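Local structure of mannosephosphate isomerase, putative (Archaeoglobus fulgidus, 1ZX5) at residues F65-R69 with F80-P84; L72-A76 with G246-N250; A254-Y258 with D268-G272. The protein probably interconverts D-mannose 6-phosphate and D-fructose 6-phosphate as a zinc-dependent type I phosphomannose isomerase. All coordinates share one frame; numbering follows the deposited sequence.

Contact 1 of 3, residues F65-R69 with F80-P84; sequences FSKHR and FSKFP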
# COMPACT_ATOMS: atom_id res chain seq x y z
N PHE A 65 -15.15 -11.45 -0.79
CA PHE A 65 -15.43 -10.72 0.44
C PHE A 65 -16.92 -10.74 0.83
O PHE A 65 -17.24 -10.89 2.01
CB PHE A 65 -14.88 -9.29 0.37
CG PHE A 65 -15.00 -8.54 1.66
CD1 PHE A 65 -14.17 -8.83 2.74
CD2 PHE A 65 -15.96 -7.54 1.81
CE1 PHE A 65 -14.29 -8.14 3.95
CE2 PHE A 65 -16.08 -6.84 3.01
CZ PHE A 65 -15.24 -7.14 4.08
N SER A 66 -17.83 -10.61 -0.13
CA SER A 66 -19.25 -10.66 0.23
C SER A 66 -19.67 -12.06 0.74
O SER A 66 -20.53 -12.16 1.61
CB SER A 66 -20.16 -10.16 -0.90
OG SER A 66 -20.06 -10.97 -2.05
N LYS A 67 -19.05 -13.11 0.22
CA LYS A 67 -19.36 -14.49 0.64
C LYS A 67 -18.60 -14.98 1.88
O LYS A 67 -19.10 -15.85 2.59
CB LYS A 67 -19.11 -15.48 -0.50
CG LYS A 67 -20.06 -15.31 -1.66
CD LYS A 67 -19.79 -16.33 -2.76
CE LYS A 67 -20.75 -16.09 -3.94
NZ LYS A 67 -20.81 -17.26 -4.87
N HIS A 68 -17.41 -14.43 2.15
CA HIS A 68 -16.51 -15.01 3.15
C HIS A 68 -15.94 -13.98 4.12
O HIS A 68 -14.91 -14.20 4.77
CB HIS A 68 -15.39 -15.80 2.46
CG HIS A 68 -15.90 -16.94 1.63
ND1 HIS A 68 -16.43 -18.08 2.19
CD2 HIS A 68 -15.98 -17.09 0.29
CE1 HIS A 68 -16.81 -18.90 1.23
NE2 HIS A 68 -16.54 -18.33 0.06
N ARG A 69 -16.63 -12.86 4.21
CA ARG A 69 -16.22 -11.72 5.00
C ARG A 69 -15.80 -12.04 6.45
O ARG A 69 -14.73 -11.63 6.87
CB ARG A 69 -17.35 -10.71 4.97
CG ARG A 69 -17.30 -9.70 6.04
CD ARG A 69 -18.67 -9.09 6.22
NE ARG A 69 -18.74 -8.49 7.53
CZ ARG A 69 -18.04 -7.42 7.89
NH1 ARG A 69 -17.22 -6.85 7.02
NH2 ARG A 69 -18.16 -6.93 9.11
N PHE A 80 -14.61 -3.82 10.77
CA PHE A 80 -14.69 -3.41 9.36
C PHE A 80 -15.89 -4.03 8.67
O PHE A 80 -16.02 -5.25 8.65
CB PHE A 80 -13.42 -3.83 8.61
CG PHE A 80 -12.15 -3.26 9.18
CD1 PHE A 80 -11.87 -1.89 9.07
CD2 PHE A 80 -11.21 -4.08 9.80
CE1 PHE A 80 -10.69 -1.37 9.58
CE2 PHE A 80 -10.03 -3.57 10.31
CZ PHE A 80 -9.76 -2.21 10.20
N SER A 81 -16.74 -3.20 8.09
CA SER A 81 -17.88 -3.71 7.31
C SER A 81 -17.61 -3.69 5.80
O SER A 81 -18.22 -4.47 5.06
CB SER A 81 -19.17 -2.95 7.65
OG SER A 81 -19.02 -1.56 7.43
N LYS A 82 -16.72 -2.81 5.35
CA LYS A 82 -16.23 -2.84 3.97
C LYS A 82 -14.80 -3.35 3.98
O LYS A 82 -14.12 -3.29 5.01
CB LYS A 82 -16.26 -1.45 3.32
CG LYS A 82 -17.59 -0.71 3.44
CD LYS A 82 -17.55 0.62 2.67
CE LYS A 82 -18.74 1.52 3.03
NZ LYS A 82 -19.96 0.71 3.37
N PHE A 83 -14.33 -3.82 2.82
CA PHE A 83 -12.97 -4.30 2.72
C PHE A 83 -12.02 -3.17 3.13
O PHE A 83 -12.08 -2.08 2.58
CB PHE A 83 -12.66 -4.83 1.32
CG PHE A 83 -11.40 -5.64 1.25
CD1 PHE A 83 -11.42 -7.00 1.54
CD2 PHE A 83 -10.19 -5.04 0.91
CE1 PHE A 83 -10.25 -7.76 1.49
CE2 PHE A 83 -9.01 -5.78 0.85
CZ PHE A 83 -9.04 -7.15 1.15
N PRO A 84 -11.18 -3.42 4.15
CA PRO A 84 -10.47 -2.38 4.89
C PRO A 84 -9.24 -1.73 4.25
O PRO A 84 -8.87 -0.61 4.65
CB PRO A 84 -10.10 -3.08 6.20
CG PRO A 84 -9.97 -4.52 5.83
CD PRO A 84 -10.93 -4.77 4.71
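Phe65 and Phe83 form a T-shaped (edge-to-face) pair that packs helix 61-73 of the type I phosphomannose isomerase catalytic region against the loop leading into strand 85-92. Phe83 turns its edge to a face of Phe65, with the ring planes at 86° and the centroids 5.4 Å apart. The leading atom is CD1 of Phe83, 3.5 Å from CD1 of Phe65. The same face also receives the root of the Phe83 side chain: its CB stands almost on the ring normal, 4.2 Å from the Phe65 centroid, a CH-pi contact. CG of Phe65 lies anti to the backbone N (chi1 -174°), which swings the ring out from the helix to the loop. On its other face lies CB of Arg69, one helical turn on, while Ser81 O approaches the ring edge in plane. The Phe83 side chain also packs on Met61 and Met249.

Arg69 crosses to the loop beside this pair, its chain extended from CG to NE. The guanidinium meets the loop end-on, and both terminal nitrogens share one carbonyl oxygen, which lies close to the guanidinium plane. Sharing a single acceptor leaves both bonds bent, and both donors sit off the plane of the Phe80 carbonyl. NH1 of Arg69 is 2.6 Å from Phe80 O, with an N-H...O angle of 142°, and NH2 of Arg69 is 2.8 Å from the same oxygen.

Contact 2 of 3, residues L72-A76 with G246-N250; sequences LLGRA and GGVMN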
# COMPACT_ATOMS: atom_id res chain seq x y z
N LEU A 72 -12.71 -14.33 6.48
CA LEU A 72 -11.55 -13.56 6.06
C LEU A 72 -11.04 -12.61 7.15
O LEU A 72 -9.84 -12.55 7.41
CB LEU A 72 -11.83 -12.75 4.79
CG LEU A 72 -11.72 -13.43 3.42
CD1 LEU A 72 -12.22 -12.46 2.36
CD2 LEU A 72 -10.29 -13.86 3.13
N LEU A 73 -11.96 -11.89 7.78
CA LEU A 73 -11.59 -10.83 8.71
C LEU A 73 -11.31 -11.33 10.11
O LEU A 73 -10.50 -10.73 10.83
CB LEU A 73 -12.65 -9.73 8.74
CG LEU A 73 -12.85 -8.89 7.48
CD1 LEU A 73 -14.06 -7.97 7.67
CD2 LEU A 73 -11.61 -8.07 7.09
N GLY A 74 -11.98 -12.41 10.51
CA GLY A 74 -11.79 -12.99 11.83
C GLY A 74 -12.18 -12.02 12.93
O GLY A 74 -13.31 -11.52 12.95
N ARG A 75 -11.23 -11.73 13.81
CA ARG A 75 -11.47 -10.82 14.94
C ARG A 75 -11.70 -9.37 14.51
O ARG A 75 -12.21 -8.56 15.29
CB ARG A 75 -10.33 -10.91 15.97
CG ARG A 75 -10.19 -12.28 16.62
CD ARG A 75 -9.17 -12.29 17.77
NE ARG A 75 -7.85 -11.84 17.35
CZ ARG A 75 -7.29 -10.67 17.69
NH1 ARG A 75 -7.94 -9.82 18.48
NH2 ARG A 75 -6.08 -10.36 17.23
N ALA A 76 -11.37 -9.06 13.25
CA ALA A 76 -11.56 -7.73 12.68
C ALA A 76 -12.92 -7.57 11.98
O ALA A 76 -13.21 -6.51 11.43
CB ALA A 76 -10.43 -7.40 11.70
N GLY A 246 -2.67 -13.76 13.96
CA GLY A 246 -3.35 -13.01 15.01
C GLY A 246 -4.87 -13.14 14.93
O GLY A 246 -5.59 -12.37 15.56
N GLY A 247 -5.37 -14.09 14.13
CA GLY A 247 -6.81 -14.28 13.97
C GLY A 247 -7.49 -13.15 13.20
O GLY A 247 -8.68 -12.94 13.34
N VAL A 248 -6.70 -12.44 12.40
CA VAL A 248 -7.20 -11.45 11.44
C VAL A 248 -6.66 -11.78 10.04
O VAL A 248 -5.70 -12.54 9.91
CB VAL A 248 -6.80 -9.99 11.82
CG1 VAL A 248 -7.36 -9.60 13.21
CG2 VAL A 248 -5.28 -9.82 11.77
N MSE A 249 -7.28 -11.20 9.02
CA MSE A 249 -6.78 -11.30 7.65
C MSE A 249 -5.33 -10.80 7.55
O MSE A 249 -4.98 -9.74 8.09
CB MSE A 249 -7.66 -10.48 6.72
CG MSE A 249 -7.54 -10.83 5.25
SE MSE A 249 -8.49 -9.49 4.11
CE MSE A 249 -7.19 -8.00 4.25
N ASN A 250 -4.49 -11.59 6.86
CA ASN A 250 -3.13 -11.20 6.52
C ASN A 250 -2.95 -11.25 5.00
O ASN A 250 -3.65 -11.99 4.29
CB ASN A 250 -2.09 -12.11 7.19
CG ASN A 250 -1.93 -11.86 8.70
OD1 ASN A 250 -2.87 -11.50 9.41
ND2 ASN A 250 -0.74 -12.09 9.18
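A type II' beta turn from Leu73 to Ala76, coming directly off helix 61-73, sets Arg75 against the carbonyls of Gly246 and Gly247. Arg75 N donates to Gly247 O at 2.9 Å. The side chain of the same residue folds over to the preceding carbonyl: its guanidinium comes side-on, with Arg75 NE 2.9 Å and Arg75 NH2 2.7 Å from Gly246 O. Both bonds are bent, 138° at the NE hydrogen and 150° at that of NH2. That oxygen lies near the guanidinium plane, and the NH2 bond also runs in the carbonyl plane. A bend at chi3 (-57°) brings the group back alongside the glycines, and one guanidinium face is turned to Val248 CG1.

The turn thus joins the catalytic region to the cupin domain, at the loop between strands 240-244 and 250-256. Gly74 supplies the positive phi needed at the second position of the turn, and its CA makes a C-H...O contact with Gly247 O at 3.5 Å. Leu73 O closes the turn by accepting from Ala76 N (3.1 Å) and also meets Val248 CA in a C-H...O contact of 3.4 Å. Beside it, CB of the selenomethionine Met249 sits 3.1 Å from Leu72 O, and its chain runs on towards Leu276 and Leu298. Ala76 CB touches Val248 CG1 at 4.1 Å and packs on Leu298 as well.

Contact 3 of 3, residues A254-Y258 with D268-G272; sequences AAEGY and DLHRG. With EDO (1,2-ethanediol), chain C.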
# COMPACT_ATOMS: atom_id res chain seq x y z
N ALA A 254 6.20 -11.41 -1.03
CA ALA A 254 7.57 -11.94 -1.11
C ALA A 254 8.51 -10.88 -1.67
O ALA A 254 8.53 -10.64 -2.87
CB ALA A 254 7.61 -13.23 -1.96
N ALA A 255 9.27 -10.23 -0.80
CA ALA A 255 10.16 -9.14 -1.21
C ALA A 255 11.48 -9.64 -1.78
O ALA A 255 11.98 -9.08 -2.75
CB ALA A 255 10.41 -8.19 -0.03
N GLU A 256 12.06 -10.66 -1.13
CA GLU A 256 13.31 -11.30 -1.57
C GLU A 256 13.22 -12.79 -1.28
O GLU A 256 12.83 -13.18 -0.19
CB GLU A 256 14.54 -10.76 -0.81
CG GLU A 256 14.92 -9.32 -1.15
CD GLU A 256 15.98 -8.75 -0.20
OE1 GLU A 256 16.84 -9.51 0.29
OE2 GLU A 256 15.94 -7.52 0.04
N GLY A 257 13.60 -13.60 -2.27
CA GLY A 257 13.78 -15.03 -2.07
C GLY A 257 12.58 -15.83 -2.52
O GLY A 257 11.58 -15.28 -2.97
N TYR A 258 12.69 -17.14 -2.39
CA TYR A 258 11.64 -18.08 -2.75
C TYR A 258 11.15 -18.76 -1.48
O TYR A 258 11.96 -19.14 -0.65
CB TYR A 258 12.22 -19.11 -3.72
CG TYR A 258 11.31 -20.29 -3.98
CD1 TYR A 258 10.15 -20.14 -4.74
CD2 TYR A 258 11.60 -21.55 -3.45
CE1 TYR A 258 9.30 -21.20 -4.98
CE2 TYR A 258 10.75 -22.64 -3.69
CZ TYR A 258 9.61 -22.45 -4.46
OH TYR A 258 8.75 -23.50 -4.71
N ASP A 268 3.59 -22.33 -2.59
CA ASP A 268 4.83 -21.56 -2.59
C ASP A 268 4.60 -20.12 -3.03
O ASP A 268 3.52 -19.77 -3.48
CB ASP A 268 5.95 -22.27 -3.38
CG ASP A 268 5.67 -22.37 -4.88
OD1 ASP A 268 4.61 -21.91 -5.35
OD2 ASP A 268 6.53 -22.91 -5.59
N LEU A 269 5.62 -19.29 -2.86
CA LEU A 269 5.50 -17.88 -3.19
C LEU A 269 6.82 -17.36 -3.76
O LEU A 269 7.87 -17.44 -3.11
CB LEU A 269 5.06 -17.08 -1.96
CG LEU A 269 4.67 -15.61 -2.16
CD1 LEU A 269 3.44 -15.48 -3.04
CD2 LEU A 269 4.45 -14.93 -0.81
N HIS A 270 6.76 -16.83 -4.98
CA HIS A 270 7.94 -16.26 -5.63
C HIS A 270 8.06 -14.79 -5.32
O HIS A 270 7.04 -14.13 -5.07
CB HIS A 270 7.84 -16.45 -7.16
CG HIS A 270 7.94 -17.87 -7.59
ND1 HIS A 270 9.10 -18.42 -8.08
CD2 HIS A 270 7.02 -18.86 -7.60
CE1 HIS A 270 8.90 -19.69 -8.36
NE2 HIS A 270 7.64 -19.99 -8.09
N ARG A 271 9.30 -14.30 -5.32
CA ARG A 271 9.61 -12.87 -5.22
C ARG A 271 8.70 -12.07 -6.18
O ARG A 271 8.59 -12.41 -7.35
CB ARG A 271 11.10 -12.64 -5.56
CG ARG A 271 11.49 -11.20 -5.98
CD ARG A 271 12.95 -11.16 -6.49
NE ARG A 271 13.22 -10.08 -7.45
CZ ARG A 271 12.94 -10.15 -8.75
NH1 ARG A 271 13.22 -9.11 -9.55
NH2 ARG A 271 12.36 -11.23 -9.27
N GLY A 272 8.06 -11.02 -5.69
CA GLY A 272 7.21 -10.18 -6.54
C GLY A 272 5.73 -10.51 -6.48
O GLY A 272 4.91 -9.82 -7.11
C1 EDO C . 12.34 -5.97 -4.00
O1 EDO C . 12.69 -5.63 -5.35
C2 EDO C . 10.82 -6.03 -3.85
O2 EDO C . 10.32 -7.30 -4.27
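Tyr258 meets Asp268 and His270 with different parts of one ring. Its hydroxyl gives a hydrogen bond to the carboxylate, very short as modelled, with Tyr258 OH 2.5 Å from Asp268 OD2; the oxygen lies in the ring plane, while the carboxylate plane is nearly perpendicular to the ring plane (82°). The side chains of Tyr258 and His270 run side by side, and the tyrosine turns its edge to the imidazole face at 55° between planes. Tyr258 CE1 leads here, 3.7 Å from His270 CE1. Tyr258 chi1 of 169° turns the ring away from its own backbone N and along residues 268-270, where it reaches both partners.

Further along, Gly272 N donates to Ala254 O at 2.9 Å, and Arg271 CA adds a C-H...O contact of 3.4 Å to the same oxygen. These segments belong to the two facing sheets of the cupin domain: strand 250-256 lies in one and strand 266-269 in the other, and residues 270-272 pass between them to strand 274-277. Ala254 CB packs on Leu269 CD2 (3.8 Å), and Leu269 reaches on to Leu261 and Ile293, one from each sheet. Next in the chain, Ala255 and Glu256 form a classic beta bulge opposite Lys292. A 1,2-ethanediol molecule, probably from crystallisation, donates through O2 to Ala255 O at 2.9 Å and also bonds Tyr253 and Trp24.

In the fold
Contacts 1 and 2 share helix 61-73 and lie about 11 Å apart, centre to centre. They touch directly: Leu73 packs on Phe65 and Pro84, and the selenium of Met249 on Phe83. Along the chain their segments alternate; the middle of the helix meets the loop before strand 85-92, and its C-terminal end meets the cupin domain about 170 residues later. Contact 3 follows entirely within that domain, its centre about 23 Å from that of contact 2 and about 27 Å from that of contact 1. Strand 250-256 connects the last two, beginning at contact 2 and ending at contact 3. One contact is thus internal to the catalytic region, one joins it to the cupin domain, and one links the cupin sheets.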